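Local coordinates for protein condensin complex subunit 3 (Schizosaccharomyces pombe, PDB 5OQR) that serves as a regulatory subunit of condensin, the complex required to convert interphase chromatin into mitotic-like condensed chromosomes, at residues E300-E305 against L312-F317; H554-F559 against L597-E602; L608-F613 against L653-E658. One frame throughout, in Å; residues are numbered along the deposited sequence.

Contact 1 of 3, residues E300-E305 against L312-F317; sequences EQFWLE and LLARTF
A314 receives two aromatic side chains, those of F302 and W303, and this apolar meeting makes up the touching surface between 300-305 and 312-317. Its methyl group CB lies 3.7 Å from CH2 of W303, at the far end of the six-membered half of the indole. The same CB is 3.9 Å from CE2 of F302, with CZ of that ring close behind. Both rings come to the methyl obliquely. The large rings span the distance between the two helical segments, where CA of W303 and CA of A314 are 9.4 Å apart, and alanine suits its place because a single methyl can be met by both ring ends.

The two aromatic groups also meet each other. CD2 of F302 stands 3.8 Å above the indole plane of W303, over its centre, so the phenyl turns its edge toward the indole face. The first torsions bring these neighbours together: F302 has CG anti to its backbone N (chi1 177°), whereas W303 has CG anti to its carbonyl carbon (chi1 -57°), which carries the indole across toward A314.

This is how an alpha-helical solenoid of the HEAT-repeat kind is commonly held together, by apolar side chains filling the space between successive helices. Here the short helix 300-304 is packed against helix 308-324, the next one in the chain. The aromatic cluster extends further, since the W303 indole stacks on Y342 and the F302 ring meets F298 edge-to-face.

No hydrogen bond links the two segments. Inside helix 308-324, T316 OG1 donates to L312 O at 2.9 Å, reaching the carbonyl from the face opposite to T316 N. The threonine thereby ties its hydroxyl to its own helix, and L312 O accepts two bonds.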
loop_
_atom_site.group_PDB
_atom_site.type_symbol
_atom_site.label_atom_id
_atom_site.label_comp_id
_atom_site.label_asym_id
_atom_site.label_seq_id
_atom_site.Cartn_x
_atom_site.Cartn_y
_atom_site.Cartn_z
ATOM N N GLU A 300 -17.060 29.806 23.456
ATOM C CA GLU A 300 -16.533 30.980 22.769
ATOM C C GLU A 300 -15.029 31.096 22.970
ATOM O O GLU A 300 -14.290 31.418 22.033
ATOM C CB GLU A 300 -17.243 32.238 23.272
ATOM C CG GLU A 300 -16.908 33.509 22.499
ATOM C CD GLU A 300 -17.641 33.605 21.172
ATOM O OE1 GLU A 300 -17.475 34.626 20.469
ATOM O OE2 GLU A 300 -18.385 32.662 20.828
ATOM N N GLN A 301 -14.556 30.829 24.189
ATOM C CA GLN A 301 -13.123 30.850 24.464
ATOM C C GLN A 301 -12.355 29.985 23.475
ATOM O O GLN A 301 -11.268 30.358 23.023
ATOM C CB GLN A 301 -12.870 30.372 25.894
ATOM C CG GLN A 301 -11.401 30.280 26.300
ATOM C CD GLN A 301 -11.169 29.284 27.419
ATOM O OE1 GLN A 301 -12.065 28.528 27.791
ATOM N NE2 GLN A 301 -9.958 29.274 27.959
ATOM N N PHE A 302 -12.903 28.816 23.136
ATOM C CA PHE A 302 -12.209 27.901 22.237
ATOM C C PHE A 302 -11.898 28.567 20.903
ATOM O O PHE A 302 -10.811 28.382 20.345
ATOM C CB PHE A 302 -13.058 26.647 22.029
ATOM C CG PHE A 302 -12.475 25.668 21.052
ATOM C CD1 PHE A 302 -11.702 24.610 21.491
ATOM C CD2 PHE A 302 -12.712 25.798 19.692
ATOM C CE1 PHE A 302 -11.170 23.706 20.595
ATOM C CE2 PHE A 302 -12.180 24.902 18.794
ATOM C CZ PHE A 302 -11.412 23.851 19.245
ATOM N N TRP A 303 -12.840 29.350 20.377
ATOM C CA TRP A 303 -12.689 29.936 19.051
ATOM C C TRP A 303 -11.860 31.211 19.052
ATOM O O TRP A 303 -11.364 31.608 17.992
ATOM C CB TRP A 303 -14.067 30.216 18.455
ATOM C CG TRP A 303 -14.905 28.990 18.392
ATOM C CD1 TRP A 303 -15.830 28.580 19.303
ATOM C CD2 TRP A 303 -14.879 27.991 17.368
ATOM N NE1 TRP A 303 -16.390 27.391 18.907
ATOM C CE2 TRP A 303 -15.822 27.008 17.721
ATOM C CE3 TRP A 303 -14.153 27.836 16.184
ATOM C CZ2 TRP A 303 -16.054 25.883 16.935
ATOM C CZ3 TRP A 303 -14.391 26.721 15.403
ATOM C CH2 TRP A 303 -15.334 25.761 15.781
ATOM N N LEU A 304 -11.700 31.861 20.202
ATOM C CA LEU A 304 -10.892 33.071 20.283
ATOM C C LEU A 304 -9.422 32.783 20.547
ATOM O O LEU A 304 -8.587 33.674 20.361
ATOM C CB LEU A 304 -11.432 33.990 21.382
ATOM C CG LEU A 304 -12.925 34.314 21.295
ATOM C CD1 LEU A 304 -13.351 35.176 22.468
ATOM C CD2 LEU A 304 -13.266 34.992 19.979
ATOM N N GLU A 305 -9.091 31.567 20.969
ATOM C CA GLU A 305 -7.720 31.150 21.231
ATOM C C GLU A 305 -7.343 29.961 20.355
ATOM O O GLU A 305 -6.713 29.005 20.808
ATOM C CB GLU A 305 -7.537 30.808 22.706
ATOM C CG GLU A 305 -7.748 31.978 23.647
ATOM C CD GLU A 305 -7.839 31.546 25.098
ATOM O OE1 GLU A 305 -8.873 31.828 25.741
ATOM O OE2 GLU A 305 -6.883 30.911 25.592
ATOM N N LEU A 312 -7.828 22.249 13.802
ATOM C CA LEU A 312 -7.978 20.998 13.069
ATOM C C LEU A 312 -8.942 20.061 13.783
ATOM O O LEU A 312 -9.705 19.335 13.138
ATOM C CB LEU A 312 -6.618 20.328 12.895
ATOM C CG LEU A 312 -6.618 19.031 12.082
ATOM C CD1 LEU A 312 -6.837 19.322 10.615
ATOM C CD2 LEU A 312 -5.324 18.290 12.290
ATOM N N LEU A 313 -8.918 20.060 15.115
ATOM C CA LEU A 313 -9.818 19.196 15.871
ATOM C C LEU A 313 -11.275 19.564 15.626
ATOM O O LEU A 313 -12.129 18.683 15.477
ATOM C CB LEU A 313 -9.492 19.278 17.362
ATOM C CG LEU A 313 -10.407 18.470 18.282
ATOM C CD1 LEU A 313 -10.347 16.985 17.946
ATOM C CD2 LEU A 313 -10.034 18.713 19.732
ATOM N N ALA A 314 -11.584 20.861 15.593
ATOM C CA ALA A 314 -12.959 21.282 15.360
ATOM C C ALA A 314 -13.410 20.923 13.949
ATOM O O ALA A 314 -14.537 20.458 13.751
ATOM C CB ALA A 314 -13.094 22.785 15.605
ATOM N N ARG A 315 -12.543 21.129 12.957
ATOM C CA ARG A 315 -12.903 20.810 11.580
ATOM C C ARG A 315 -13.139 19.316 11.405
ATOM O O ARG A 315 -14.020 18.905 10.641
ATOM C CB ARG A 315 -11.810 21.306 10.632
ATOM C CG ARG A 315 -11.875 20.732 9.221
ATOM C CD ARG A 315 -11.005 19.487 9.085
ATOM N NE ARG A 315 -10.961 18.990 7.712
ATOM C CZ ARG A 315 -9.931 19.118 6.881
ATOM N NH1 ARG A 315 -10.014 18.626 5.655
ATOM N NH2 ARG A 315 -8.816 19.728 7.259
ATOM N N THR A 316 -12.357 18.485 12.097
ATOM C CA THR A 316 -12.541 17.041 11.997
ATOM C C THR A 316 -13.775 16.591 12.769
ATOM O O THR A 316 -14.544 15.753 12.284
ATOM C CB THR A 316 -11.298 16.314 12.510
ATOM O OG1 THR A 316 -10.132 16.825 11.852
ATOM C CG2 THR A 316 -11.405 14.819 12.237
ATOM N N PHE A 317 -13.969 17.124 13.976
ATOM C CA PHE A 317 -15.177 16.838 14.741
ATOM C C PHE A 317 -16.419 17.165 13.924
ATOM O O PHE A 317 -17.364 16.371 13.856
ATOM C CB PHE A 317 -15.151 17.634 16.048
ATOM C CG PHE A 317 -16.453 17.634 16.794
ATOM C CD1 PHE A 317 -16.715 16.678 17.755
ATOM C CD2 PHE A 317 -17.408 18.605 16.547
ATOM C CE1 PHE A 317 -17.907 16.680 18.446
ATOM C CE2 PHE A 317 -18.602 18.611 17.234
ATOM C CZ PHE A 317 -18.850 17.649 18.185
#

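Contact 2 of 3, residues H554-F559 against L597-E602; sequences HGKAKF and LHYRDE
K556 reaches across to L597, H598 and Y599, spanning the gap between two helix ends in the alpha-helical solenoid of this HEAT-repeat protein; K556 itself is the last residue of HEAT repeat 8. Its chain starts with CG anti to the backbone N (chi1 -166°), runs extended, then bends at chi3 (-46°) and delivers NZ to the end of helix 580-597. There NZ donates to H598 O at 3.0 Å, from well above the carbonyl plane (52° out of it) and not along a lone pair. A second, weak bond goes to L597 O at 3.3 Å. Lysine suits the site, because a positive amine would probably be stabilised by carbonyls at the C-terminal end of a helix.

The aliphatic part of K556 passes the Y599 side chain at a slant. CG lies 3.7 Å from CD1 at the ring edge, near the ring plane, while CG of R600 sits over the centre of one ring face. Nearer the backbone, K556 CB meets CD2 of L597 at 4.3 Å. A water beside the tyrosine edge joins Y599 OH to F559 O, its bond to the carbonyl being weak.

G555, the first residue after helix 537-554, has positive phi, and a CB there would jam against H554 O. H598 likewise has positive phi, and its imidazole reaches forward to the first turn of helix 601-613, where ND1 donates to the syn lone pair of D601 OD2 at 2.7 Å.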
loop_
_atom_site.group_PDB
_atom_site.type_symbol
_atom_site.label_atom_id
_atom_site.label_comp_id
_atom_site.label_asym_id
_atom_site.label_seq_id
_atom_site.Cartn_x
_atom_site.Cartn_y
_atom_site.Cartn_z
ATOM N N HIS A 554 -14.847 16.864 -23.736
ATOM C CA HIS A 554 -15.572 17.183 -24.959
ATOM C C HIS A 554 -15.853 15.974 -25.837
ATOM O O HIS A 554 -16.724 16.055 -26.710
ATOM C CB HIS A 554 -14.795 18.223 -25.770
ATOM C CG HIS A 554 -14.675 19.545 -25.084
ATOM N ND1 HIS A 554 -15.716 20.113 -24.384
ATOM C CD2 HIS A 554 -13.635 20.404 -24.975
ATOM C CE1 HIS A 554 -15.326 21.269 -23.881
ATOM N NE2 HIS A 554 -14.068 21.469 -24.226
ATOM N N GLY A 555 -15.145 14.874 -25.642
ATOM C CA GLY A 555 -15.407 13.665 -26.390
ATOM C C GLY A 555 -14.258 13.304 -27.320
ATOM O O GLY A 555 -13.405 14.124 -27.664
ATOM N N LYS A 556 -14.260 12.039 -27.735
ATOM C CA LYS A 556 -13.209 11.507 -28.593
ATOM C C LYS A 556 -13.371 11.968 -30.037
ATOM O O LYS A 556 -12.383 12.298 -30.701
ATOM C CB LYS A 556 -13.229 9.981 -28.519
ATOM C CG LYS A 556 -12.009 9.289 -29.077
ATOM C CD LYS A 556 -12.312 7.841 -29.436
ATOM C CE LYS A 556 -13.079 7.115 -28.335
ATOM N NZ LYS A 556 -13.285 5.681 -28.657
ATOM N N ALA A 557 -14.609 12.002 -30.533
ATOM C CA ALA A 557 -14.852 12.254 -31.948
ATOM C C ALA A 557 -14.505 13.676 -32.364
ATOM O O ALA A 557 -14.271 13.917 -33.552
ATOM C CB ALA A 557 -16.315 11.968 -32.282
ATOM N N LYS A 558 -14.467 14.619 -31.422
ATOM C CA LYS A 558 -14.234 16.012 -31.783
ATOM C C LYS A 558 -12.816 16.238 -32.292
ATOM O O LYS A 558 -12.588 17.156 -33.086
ATOM C CB LYS A 558 -14.514 16.915 -30.581
ATOM C CG LYS A 558 -14.406 18.414 -30.865
ATOM C CD LYS A 558 -15.735 19.009 -31.295
ATOM C CE LYS A 558 -15.564 20.444 -31.773
ATOM N NZ LYS A 558 -16.862 21.110 -32.061
ATOM N N PHE A 559 -11.855 15.415 -31.865
ATOM C CA PHE A 559 -10.442 15.679 -32.114
ATOM C C PHE A 559 -9.783 14.622 -32.994
ATOM O O PHE A 559 -8.558 14.476 -32.964
ATOM C CB PHE A 559 -9.692 15.791 -30.786
ATOM C CG PHE A 559 -10.316 16.752 -29.823
ATOM C CD1 PHE A 559 -11.221 16.313 -28.876
ATOM C CD2 PHE A 559 -10.002 18.098 -29.868
ATOM C CE1 PHE A 559 -11.797 17.198 -27.989
ATOM C CE2 PHE A 559 -10.578 18.986 -28.984
ATOM C CZ PHE A 559 -11.475 18.536 -28.046
ATOM N N LEU A 597 -12.718 6.497 -22.011
ATOM C CA LEU A 597 -13.074 6.714 -23.405
ATOM C C LEU A 597 -12.883 5.499 -24.302
ATOM O O LEU A 597 -13.438 5.482 -25.403
ATOM C CB LEU A 597 -12.243 7.872 -23.980
ATOM C CG LEU A 597 -12.900 9.249 -24.098
ATOM C CD1 LEU A 597 -13.645 9.644 -22.837
ATOM C CD2 LEU A 597 -11.848 10.291 -24.434
ATOM N N HIS A 598 -12.131 4.491 -23.869
ATOM C CA HIS A 598 -11.650 3.442 -24.764
ATOM C C HIS A 598 -10.949 4.075 -25.964
ATOM O O HIS A 598 -11.351 3.927 -27.118
ATOM C CB HIS A 598 -12.786 2.516 -25.212
ATOM C CG HIS A 598 -13.209 1.532 -24.169
ATOM N ND1 HIS A 598 -12.326 0.666 -23.561
ATOM C CD2 HIS A 598 -14.423 1.267 -23.633
ATOM C CE1 HIS A 598 -12.977 -0.083 -22.690
ATOM N NE2 HIS A 598 -14.251 0.260 -22.714
ATOM N N TYR A 599 -9.881 4.805 -25.656
ATOM C CA TYR A 599 -9.168 5.623 -26.634
ATOM C C TYR A 599 -8.022 4.803 -27.210
ATOM O O TYR A 599 -6.897 4.829 -26.711
ATOM C CB TYR A 599 -8.676 6.908 -25.982
ATOM C CG TYR A 599 -7.908 7.835 -26.897
ATOM C CD1 TYR A 599 -8.567 8.642 -27.811
ATOM C CD2 TYR A 599 -6.526 7.915 -26.834
ATOM C CE1 TYR A 599 -7.872 9.491 -28.644
ATOM C CE2 TYR A 599 -5.821 8.761 -27.664
ATOM C CZ TYR A 599 -6.501 9.549 -28.567
ATOM O OH TYR A 599 -5.806 10.398 -29.397
ATOM N N ARG A 600 -8.317 4.062 -28.278
ATOM C CA ARG A 600 -7.308 3.294 -29.004
ATOM C C ARG A 600 -6.606 2.299 -28.084
ATOM O O ARG A 600 -5.379 2.189 -28.072
ATOM C CB ARG A 600 -6.294 4.230 -29.663
ATOM C CG ARG A 600 -6.881 5.548 -30.140
ATOM C CD ARG A 600 -5.850 6.377 -30.878
ATOM N NE ARG A 600 -5.600 5.870 -32.224
ATOM C CZ ARG A 600 -4.624 6.295 -33.018
ATOM N NH1 ARG A 600 -4.482 5.774 -34.226
ATOM N NH2 ARG A 600 -3.787 7.235 -32.606
ATOM N N ASP A 601 -7.404 1.567 -27.301
ATOM C CA ASP A 601 -6.851 0.645 -26.313
ATOM C C ASP A 601 -5.767 -0.227 -26.929
ATOM O O ASP A 601 -4.649 -0.308 -26.414
ATOM C CB ASP A 601 -7.956 -0.237 -25.732
ATOM C CG ASP A 601 -9.185 0.545 -25.342
ATOM O OD1 ASP A 601 -9.515 1.516 -26.048
ATOM O OD2 ASP A 601 -9.827 0.185 -24.334
ATOM N N GLU A 602 -6.092 -0.881 -28.046
ATOM C CA GLU A 602 -5.157 -1.793 -28.699
ATOM C C GLU A 602 -3.799 -1.138 -28.909
ATOM O O GLU A 602 -2.755 -1.762 -28.686
ATOM C CB GLU A 602 -5.725 -2.257 -30.042
ATOM C CG GLU A 602 -7.222 -2.573 -30.041
ATOM C CD GLU A 602 -8.093 -1.348 -30.291
ATOM O OE1 GLU A 602 -7.603 -0.377 -30.904
ATOM O OE2 GLU A 602 -9.264 -1.352 -29.854
HETATM O O HOH W 1 -8.007 12.190 -30.628
#

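Contact 3 of 3, residues L608-F613 against L653-E658; sequences LIIQYF and LLSLLE
L656 of helix 639-661 faces I610 and F613 of helix 601-613, two helices that run side by side in the same general direction, with helix 621-635 between them in sequence, as expected in an alpha-helical solenoid. Their short segments lie at 34°, with axes 9.6 Å apart.

L656 buries the most surface. Its CG is anti to the carbonyl carbon (chi1 -74°), and the fork there puts methyls on residues about one turn apart. CD1 and CD2 both lie near CB of F613, at 3.9 and 4.0 Å, while CD2 also rests against the I610 backbone, 3.7 Å from I610 O. Replacement by an alanine would probably open a gap between the helices, leaving F613 CB and the I610 backbone without the methyls that cover them.

I610 is next in buried surface. Its side chain and that of L656 point past one another in opposite directions, with CG2 4.2 Å from CD2 of L656. The other branch extends to CD1, which reaches S655. Beyond CB the F613 ring turns away from 653-658, though its CD2 stays 4.2 Å from L656 CD1; the ring touches I675 of helix 669-682.

S655 is small enough to let the isoleucine tip approach: its CB is 3.6 Å from CD1 of I610, while its OG is hydrogen-bonded to the carbonyl O of D651, one helical turn earlier.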
loop_
_atom_site.group_PDB
_atom_site.type_symbol
_atom_site.label_atom_id
_atom_site.label_comp_id
_atom_site.label_asym_id
_atom_site.label_seq_id
_atom_site.Cartn_x
_atom_site.Cartn_y
_atom_site.Cartn_z
ATOM N N LEU A 608 1.961 0.296 -22.926
ATOM C CA LEU A 608 1.763 0.441 -21.487
ATOM C C LEU A 608 2.353 -0.740 -20.732
ATOM O O LEU A 608 3.098 -0.565 -19.761
ATOM C CB LEU A 608 0.272 0.576 -21.167
ATOM C CG LEU A 608 -0.317 1.953 -20.864
ATOM C CD1 LEU A 608 -1.734 1.769 -20.353
ATOM C CD2 LEU A 608 0.500 2.732 -19.850
ATOM N N ILE A 609 2.015 -1.958 -21.157
ATOM C CA ILE A 609 2.486 -3.148 -20.459
ATOM C C ILE A 609 4.005 -3.225 -20.504
ATOM O O ILE A 609 4.652 -3.588 -19.516
ATOM C CB ILE A 609 1.827 -4.406 -21.059
ATOM C CG1 ILE A 609 0.328 -4.393 -20.746
ATOM C CG2 ILE A 609 2.483 -5.683 -20.524
ATOM C CD1 ILE A 609 -0.454 -5.528 -21.360
ATOM N N ILE A 610 4.600 -2.883 -21.647
ATOM C CA ILE A 610 6.053 -2.942 -21.770
ATOM C C ILE A 610 6.704 -1.985 -20.780
ATOM O O ILE A 610 7.555 -2.378 -19.974
ATOM C CB ILE A 610 6.487 -2.642 -23.216
ATOM C CG1 ILE A 610 6.027 -3.769 -24.142
ATOM C CG2 ILE A 610 8.005 -2.461 -23.301
ATOM C CD1 ILE A 610 6.371 -3.568 -25.602
ATOM N N GLN A 611 6.316 -0.710 -20.832
ATOM C CA GLN A 611 6.893 0.278 -19.928
ATOM C C GLN A 611 6.660 -0.105 -18.474
ATOM O O GLN A 611 7.556 0.032 -17.635
ATOM C CB GLN A 611 6.298 1.654 -20.218
ATOM C CG GLN A 611 7.184 2.807 -19.803
ATOM C CD GLN A 611 8.320 3.034 -20.771
ATOM O OE1 GLN A 611 8.109 3.133 -21.978
ATOM N NE2 GLN A 611 9.537 3.107 -20.250
ATOM N N TYR A 612 5.458 -0.587 -18.158
ATOM C CA TYR A 612 5.134 -0.953 -16.783
ATOM C C TYR A 612 6.099 -2.000 -16.240
ATOM O O TYR A 612 6.465 -1.963 -15.060
ATOM C CB TYR A 612 3.694 -1.458 -16.716
ATOM C CG TYR A 612 3.288 -2.014 -15.373
ATOM C CD1 TYR A 612 3.184 -1.192 -14.261
ATOM C CD2 TYR A 612 2.991 -3.360 -15.221
ATOM C CE1 TYR A 612 2.808 -1.697 -13.031
ATOM C CE2 TYR A 612 2.612 -3.873 -13.997
ATOM C CZ TYR A 612 2.521 -3.037 -12.906
ATOM O OH TYR A 612 2.144 -3.544 -11.686
ATOM N N PHE A 613 6.521 -2.940 -17.081
ATOM C CA PHE A 613 7.439 -3.993 -16.670
ATOM C C PHE A 613 8.879 -3.722 -17.084
ATOM O O PHE A 613 9.757 -4.534 -16.779
ATOM C CB PHE A 613 6.995 -5.340 -17.252
ATOM C CG PHE A 613 5.757 -5.906 -16.614
ATOM C CD1 PHE A 613 5.749 -6.256 -15.276
ATOM C CD2 PHE A 613 4.608 -6.105 -17.357
ATOM C CE1 PHE A 613 4.615 -6.780 -14.690
ATOM C CE2 PHE A 613 3.473 -6.631 -16.778
ATOM C CZ PHE A 613 3.478 -6.970 -15.441
ATOM N N LEU A 653 4.979 -9.569 -24.527
ATOM C CA LEU A 653 5.870 -10.438 -23.768
ATOM C C LEU A 653 7.156 -10.715 -24.535
ATOM O O LEU A 653 8.234 -10.801 -23.937
ATOM C CB LEU A 653 5.149 -11.740 -23.428
ATOM C CG LEU A 653 5.798 -12.633 -22.371
ATOM C CD1 LEU A 653 5.866 -11.932 -21.024
ATOM C CD2 LEU A 653 5.022 -13.932 -22.257
ATOM N N LEU A 654 7.067 -10.860 -25.857
ATOM C CA LEU A 654 8.271 -11.056 -26.656
ATOM C C LEU A 654 9.169 -9.829 -26.606
ATOM O O LEU A 654 10.395 -9.951 -26.496
ATOM C CB LEU A 654 7.895 -11.387 -28.101
ATOM C CG LEU A 654 7.253 -12.753 -28.346
ATOM C CD1 LEU A 654 6.887 -12.898 -29.812
ATOM C CD2 LEU A 654 8.177 -13.880 -27.914
ATOM N N SER A 655 8.579 -8.635 -26.691
ATOM C CA SER A 655 9.371 -7.415 -26.598
ATOM C C SER A 655 10.092 -7.333 -25.261
ATOM O O SER A 655 11.238 -6.877 -25.192
ATOM C CB SER A 655 8.475 -6.194 -26.800
ATOM O OG SER A 655 8.046 -6.092 -28.144
ATOM N N LEU A 656 9.438 -7.774 -24.187
ATOM C CA LEU A 656 10.077 -7.749 -22.878
ATOM C C LEU A 656 11.224 -8.746 -22.795
ATOM O O LEU A 656 12.219 -8.483 -22.111
ATOM C CB LEU A 656 9.044 -8.028 -21.787
ATOM C CG LEU A 656 8.078 -6.877 -21.501
ATOM C CD1 LEU A 656 6.931 -7.343 -20.624
ATOM C CD2 LEU A 656 8.806 -5.714 -20.844
ATOM N N LEU A 657 11.111 -9.887 -23.476
ATOM C CA LEU A 657 12.201 -10.856 -23.471
ATOM C C LEU A 657 13.466 -10.257 -24.074
ATOM O O LEU A 657 14.559 -10.397 -23.517
ATOM C CB LEU A 657 11.787 -12.117 -24.229
ATOM C CG LEU A 657 10.980 -13.156 -23.446
ATOM C CD1 LEU A 657 10.533 -14.271 -24.369
ATOM C CD2 LEU A 657 11.789 -13.731 -22.294
ATOM N N GLU A 658 13.337 -9.585 -25.218
ATOM C CA GLU A 658 14.501 -8.957 -25.832
ATOM C C GLU A 658 15.099 -7.896 -24.917
ATOM O O GLU A 658 16.323 -7.813 -24.766
ATOM C CB GLU A 658 14.121 -8.346 -27.180
ATOM C CG GLU A 658 13.583 -9.350 -28.185
ATOM C CD GLU A 658 13.631 -8.836 -29.609
ATOM O OE1 GLU A 658 14.104 -7.699 -29.819
ATOM O OE2 GLU A 658 13.197 -9.571 -30.521
#

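The three contacts follow one another along the chain, each closing before the next opens. Contacts 2 and 3 are close relatives: the second segment of contact 2 runs into the start of helix 601-613 and contact 3 uses its end, and their centres lie 24 Å apart, with nearest atoms about 7 Å apart and no touch. Contact 1 belongs to a distant part of the solenoid, its centre 48 Å from that of contact 2 and 54 Å from that of contact 3, across the chain's centre from the latter. Contacts 1 and 3 are apolar helix packing, whereas contact 2 relies on a lysine bonded to backbone carbonyls.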